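Long-range contacts in catabolite control protein A (Lactococcus lactis, PDB 2O20), which probably binds DNA as a global transcriptional regulator of the LacI family, repressing or activating genes of carbon catabolite control: residues Val120-Met126 against Thr143-Val148; Ile157-Asp163 against Asn317-His323. The protein carries 1 engineered substitution. One frame throughout, in Å; residues are numbered along the deposited sequence.

Interaction 1: Val120-Met126 against Thr143-Val148; sequences VDGIVYM and TPVVLV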
# COMPACT_ATOMS: atom_id res chain seq x y z
N VAL D 120 -26.87 -1.21 6.67
CA VAL D 120 -25.72 -1.50 7.52
C VAL D 120 -26.07 -1.07 8.96
O VAL D 120 -26.88 -0.13 9.20
CB VAL D 120 -24.38 -0.87 7.02
CG1 VAL D 120 -24.14 -1.19 5.55
CG2 VAL D 120 -24.33 0.62 7.29
N ASP D 121 -25.46 -1.78 9.90
CA ASP D 121 -25.71 -1.62 11.31
C ASP D 121 -24.79 -0.57 11.95
O ASP D 121 -25.09 -0.03 13.02
CB ASP D 121 -25.56 -2.99 12.00
CG ASP D 121 -26.54 -4.01 11.48
OD1 ASP D 121 -27.70 -3.92 11.88
OD2 ASP D 121 -26.20 -4.86 10.62
N GLY D 122 -23.68 -0.27 11.29
CA GLY D 122 -22.70 0.67 11.78
C GLY D 122 -21.70 1.04 10.69
O GLY D 122 -21.50 0.28 9.75
N ILE D 123 -21.12 2.23 10.81
CA ILE D 123 -20.19 2.81 9.82
C ILE D 123 -18.87 3.24 10.48
O ILE D 123 -18.88 3.91 11.50
CB ILE D 123 -20.87 4.04 9.07
CG1 ILE D 123 -22.03 3.55 8.21
CG2 ILE D 123 -19.89 4.76 8.17
CD1 ILE D 123 -23.00 4.62 7.77
N VAL D 124 -17.76 2.86 9.87
CA VAL D 124 -16.46 3.45 10.18
C VAL D 124 -16.08 4.37 9.02
O VAL D 124 -16.06 3.94 7.87
CB VAL D 124 -15.36 2.38 10.32
CG1 VAL D 124 -14.00 3.03 10.62
CG2 VAL D 124 -15.74 1.33 11.39
N TYR D 125 -15.80 5.64 9.34
CA TYR D 125 -15.42 6.63 8.34
C TYR D 125 -13.96 7.04 8.48
O TYR D 125 -13.50 7.39 9.55
CB TYR D 125 -16.27 7.89 8.50
CG TYR D 125 -15.87 9.00 7.55
CD1 TYR D 125 -16.43 9.10 6.28
CD2 TYR D 125 -14.90 9.94 7.91
CE1 TYR D 125 -16.05 10.10 5.40
CE2 TYR D 125 -14.50 10.96 7.02
CZ TYR D 125 -15.07 11.03 5.79
OH TYR D 125 -14.68 12.06 4.92
N MET D 126 -13.28 7.07 7.33
CA MET D 126 -11.92 7.54 7.19
C MET D 126 -11.92 8.48 5.99
O MET D 126 -12.64 8.25 5.03
CB MET D 126 -10.97 6.37 6.92
CG MET D 126 -10.55 5.54 8.12
SD MET D 126 -9.71 4.02 7.54
CE MET D 126 -11.10 2.93 7.42
N THR D 143 -27.50 6.04 11.89
CA THR D 143 -26.61 4.88 12.00
C THR D 143 -25.50 5.17 13.02
O THR D 143 -24.90 6.23 12.99
CB THR D 143 -25.90 4.62 10.66
OG1 THR D 143 -26.77 4.91 9.56
CG2 THR D 143 -25.41 3.18 10.59
N PRO D 144 -25.19 4.20 13.90
CA PRO D 144 -23.94 4.34 14.65
C PRO D 144 -22.71 4.52 13.73
O PRO D 144 -22.59 3.83 12.71
CB PRO D 144 -23.86 3.03 15.44
CG PRO D 144 -25.25 2.59 15.55
CD PRO D 144 -25.92 2.99 14.29
N VAL D 145 -21.86 5.49 14.05
CA VAL D 145 -20.68 5.83 13.25
C VAL D 145 -19.52 6.22 14.16
O VAL D 145 -19.72 6.83 15.24
CB VAL D 145 -21.03 6.98 12.23
CG1 VAL D 145 -21.69 8.12 12.93
CG2 VAL D 145 -19.80 7.47 11.48
N VAL D 146 -18.32 5.81 13.78
CA VAL D 146 -17.08 6.21 14.44
C VAL D 146 -16.12 6.75 13.35
O VAL D 146 -15.97 6.13 12.30
CB VAL D 146 -16.42 5.05 15.18
CG1 VAL D 146 -15.16 5.53 15.96
CG2 VAL D 146 -17.43 4.39 16.13
N LEU D 147 -15.48 7.88 13.62
CA LEU D 147 -14.45 8.47 12.74
C LEU D 147 -13.07 8.01 13.18
O LEU D 147 -12.81 7.90 14.39
CB LEU D 147 -14.54 10.01 12.79
CG LEU D 147 -15.93 10.68 12.73
CD1 LEU D 147 -15.79 12.17 12.94
CD2 LEU D 147 -16.70 10.39 11.43
N VAL D 148 -12.18 7.73 12.22
CA VAL D 148 -10.78 7.38 12.50
C VAL D 148 -9.84 8.26 11.67
O VAL D 148 -9.98 8.35 10.44
CB VAL D 148 -10.46 5.88 12.20
CG1 VAL D 148 -9.08 5.51 12.78
CG2 VAL D 148 -11.58 4.94 12.75

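Interaction 2: Ile157-Asp163 against Asn317-His323; sequences IPSVNID and NQLVLDH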
# COMPACT_ATOMS: atom_id res chain seq x y z
N ILE D 157 -19.61 13.41 17.44
CA ILE D 157 -19.47 12.13 16.74
C ILE D 157 -18.26 11.39 17.32
O ILE D 157 -17.19 11.98 17.43
CB ILE D 157 -19.30 12.33 15.23
CG1 ILE D 157 -20.49 13.11 14.67
CG2 ILE D 157 -19.18 10.99 14.51
CD1 ILE D 157 -20.28 13.62 13.26
N PRO D 158 -18.43 10.11 17.70
CA PRO D 158 -17.28 9.33 18.18
C PRO D 158 -16.07 9.34 17.23
O PRO D 158 -16.24 9.31 16.01
CB PRO D 158 -17.86 7.93 18.37
CG PRO D 158 -19.31 8.18 18.66
CD PRO D 158 -19.68 9.32 17.77
N SER D 159 -14.86 9.36 17.79
CA SER D 159 -13.63 9.39 16.99
C SER D 159 -12.43 8.77 17.72
O SER D 159 -12.40 8.71 18.95
CB SER D 159 -13.30 10.82 16.55
OG SER D 159 -12.70 11.60 17.57
N VAL D 160 -11.50 8.25 16.95
CA VAL D 160 -10.23 7.72 17.45
C VAL D 160 -9.07 8.33 16.64
O VAL D 160 -9.04 8.22 15.41
CB VAL D 160 -10.20 6.19 17.37
CG1 VAL D 160 -8.93 5.64 18.11
CG2 VAL D 160 -11.46 5.61 17.96
N ASN D 161 -8.12 8.93 17.36
CA ASN D 161 -7.04 9.70 16.77
C ASN D 161 -5.81 9.64 17.68
O ASN D 161 -5.92 9.19 18.82
CB ASN D 161 -7.46 11.19 16.59
CG ASN D 161 -8.52 11.39 15.54
OD1 ASN D 161 -8.24 11.52 14.34
ND2 ASN D 161 -9.76 11.45 15.98
N ILE D 162 -4.66 10.10 17.18
CA ILE D 162 -3.54 10.55 18.03
C ILE D 162 -3.76 12.02 18.42
O ILE D 162 -4.72 12.65 17.97
CB ILE D 162 -2.10 10.30 17.41
CG1 ILE D 162 -1.80 11.18 16.19
CG2 ILE D 162 -1.89 8.82 17.12
CD1 ILE D 162 -0.34 11.52 16.04
N ASP D 163 -2.89 12.53 19.30
CA ASP D 163 -2.84 13.94 19.70
C ASP D 163 -1.97 14.67 18.64
O ASP D 163 -0.75 14.69 18.71
CB ASP D 163 -2.27 14.07 21.13
CG ASP D 163 -2.23 15.50 21.63
OD1 ASP D 163 -2.40 16.42 20.82
OD2 ASP D 163 -2.04 15.72 22.86
N ASN D 317 -16.20 8.97 24.17
CA ASN D 317 -16.26 8.73 22.71
C ASN D 317 -15.24 9.51 21.86
O ASN D 317 -15.17 9.30 20.66
CB ASN D 317 -17.70 8.80 22.16
CG ASN D 317 -18.35 10.16 22.33
OD1 ASN D 317 -17.68 11.18 22.36
ND2 ASN D 317 -19.67 10.17 22.40
N GLN D 318 -14.43 10.37 22.48
CA GLN D 318 -13.32 11.03 21.78
C GLN D 318 -12.00 10.41 22.29
O GLN D 318 -11.43 10.88 23.28
CB GLN D 318 -13.34 12.53 22.02
CG GLN D 318 -14.68 13.19 21.78
CD GLN D 318 -15.11 13.11 20.35
OE1 GLN D 318 -14.39 13.57 19.46
NE2 GLN D 318 -16.28 12.53 20.11
N LEU D 319 -11.56 9.34 21.63
CA LEU D 319 -10.44 8.55 22.11
C LEU D 319 -9.12 8.96 21.47
O LEU D 319 -9.09 9.21 20.29
CB LEU D 319 -10.70 7.08 21.85
CG LEU D 319 -11.98 6.49 22.49
CD1 LEU D 319 -12.05 5.02 22.17
CD2 LEU D 319 -12.02 6.73 23.98
N VAL D 320 -8.06 9.03 22.26
CA VAL D 320 -6.75 9.51 21.80
C VAL D 320 -5.69 8.49 22.18
O VAL D 320 -5.56 8.14 23.35
CB VAL D 320 -6.43 10.89 22.41
CG1 VAL D 320 -5.06 11.40 21.96
CG2 VAL D 320 -7.53 11.87 22.09
N LEU D 321 -4.98 7.96 21.18
CA LEU D 321 -3.98 6.93 21.41
C LEU D 321 -2.59 7.54 21.41
O LEU D 321 -2.34 8.52 20.72
CB LEU D 321 -4.09 5.81 20.35
CG LEU D 321 -5.44 5.10 20.17
CD1 LEU D 321 -5.27 3.91 19.22
CD2 LEU D 321 -6.07 4.67 21.51
N ASP D 322 -1.66 6.95 22.16
CA ASP D 322 -0.29 7.49 22.20
C ASP D 322 0.46 7.32 20.86
O ASP D 322 0.12 6.46 20.07
CB ASP D 322 0.53 6.80 23.26
CG ASP D 322 -0.02 7.00 24.66
OD1 ASP D 322 -0.58 8.09 24.96
OD2 ASP D 322 0.13 6.04 25.43
N HIS D 323 1.49 8.14 20.65
CA HIS D 323 2.38 8.03 19.48
C HIS D 323 3.83 8.14 19.97
O HIS D 323 4.08 8.48 21.12
CB HIS D 323 2.10 9.16 18.48
CG HIS D 323 2.47 10.51 19.01
ND1 HIS D 323 1.63 11.24 19.83
CD2 HIS D 323 3.60 11.25 18.87
CE1 HIS D 323 2.21 12.39 20.14
NE2 HIS D 323 3.42 12.40 19.59
O HOH W 1 -14.93 13.77 16.92
O HOH W 2 -10.38 11.39 18.93
O HOH W 3 -0.94 10.82 20.78

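Interaction 1: Val120-Met126 against Thr143-Val148
Ile123 and Val145 pair in a beta-alpha-beta unit, in which strands 122-125 and 145-148 lie side by side in one parallel sheet and helix 132-141 makes the crossover. The axes of the two short strands come within 4.8 Å and run parallel to within 14°. Four backbone hydrogen bonds join them. Ile123 N donates to Pro144 O, and Val146 N to Ile123 O. Tyr125 N then donates to Val146 O, and Val148 N to Tyr125 O at 3.0 Å. CA-H...O contacts support the same carbonyls; in one, Val145 CA lies 3.2 Å from Ile123 O.

On the face of Ile123 and Tyr125, the side chains of Ile123 and Thr143 cross at about a right angle, and Ile123 CD1 meets Thr143 CG2 at 4.0 Å. With chi1 of Thr143 at -35°, OG1 lies beside the backbone N and the CG2 methyl falls anti to it, close to Gly122 CA. The hydroxyl hydrogen-bonds to Ser141. Leu147 CD2 meets Tyr125 CB at 3.9 Å and lies obliquely to the ring, whose OH hydrogen-bonds to Glu108. Helix 105-118 covers Ile123 through Leu112 and Phe115.

On the face of Val124 and Val146, Val124 CG1 meets Val148 CG2 at 3.7 Å. Leu305 of helix 294-309 covers both Val124 and Val146. Met126 and Val148 lie side by side, with Met126 CG 4.1 Å from Val148 CB, and both touch Ile81 of helix 76-91. At the other end, the Pro144 ring brings CD to 3.4 Å from Asp121 O. Apolar strands with helices on both faces are typical of the three-layer alpha/beta/alpha sandwich of periplasmic-binding-protein domains.

Interaction 2: Ile157-Asp163 against Asn317-His323
Val160 and Leu321 form the tightly packed side of this contact. Val160 CG1 reaches Leu321 CG at 4.1 Å, and both side chains touch Leu297 of helix 294-309. Backbone bonds hold strands 159-161 and 318-320 in parallel register. Ser159 N donates to Asn317 O and Leu319 N to Ser159 O. Asn161 N donates to Leu319 O, and Leu321 N to Asn161 O at 2.8 Å. Strand 318-320 is the outermost strand within this chain of the parallel sheet in a periplasmic-binding-protein fold.

The face of Ser159 and Gln318 is looser and holds water. A bend at chi2 (-64°) folds the Gln318 chain back, which carries NE2 over Ile157 O at 2.9 Å, a hydrogen bond from above the carbonyl plane. Gln318 OE1 takes bonds from Lys155 and a water. Replacing Gln318 by alanine is likely to cost Ile157 O its amide donor and Lys155 an acceptor. A second water links Ser159 OG, Asn161 ND2 and Leu319 O; Asn161 also hydrogen-bonds to Tyr164 through OD1 and to Thr150 through ND2. Farther along, exposed Val320 sets CG1 3.6 Å from Asp163 N. A third water joins Asp163 N to Leu321 O, and lies 2.8 Å from His323 ND1 in the ring plane, while His323 NE2 hydrogen-bonds to Gln170.

From the N terminus, interaction 1 comes first. It closes a short loop of 16 residues, mostly helix 132-141, between neighbouring strands. The chain then leaves strand 145-148 and soon returns as strand 159-161, which opens interaction 2. That contact closes only after 153 residues, among them the whole four-stranded sheet 218-219, 183-186, 242-245, 270-272. The two contacts are in series; they neither nest nor cross. The centres of interactions 1 and 2 lie about 15 Å apart, in the same six-stranded sheet. Strands 145-148 and 159-161 are neighbours there, with probable hydrogen bonds from Leu147 N to Pro158 O and from Val160 N to Leu147 O. Interaction 2 thus brings the late strand 318-320 back to the first sheet.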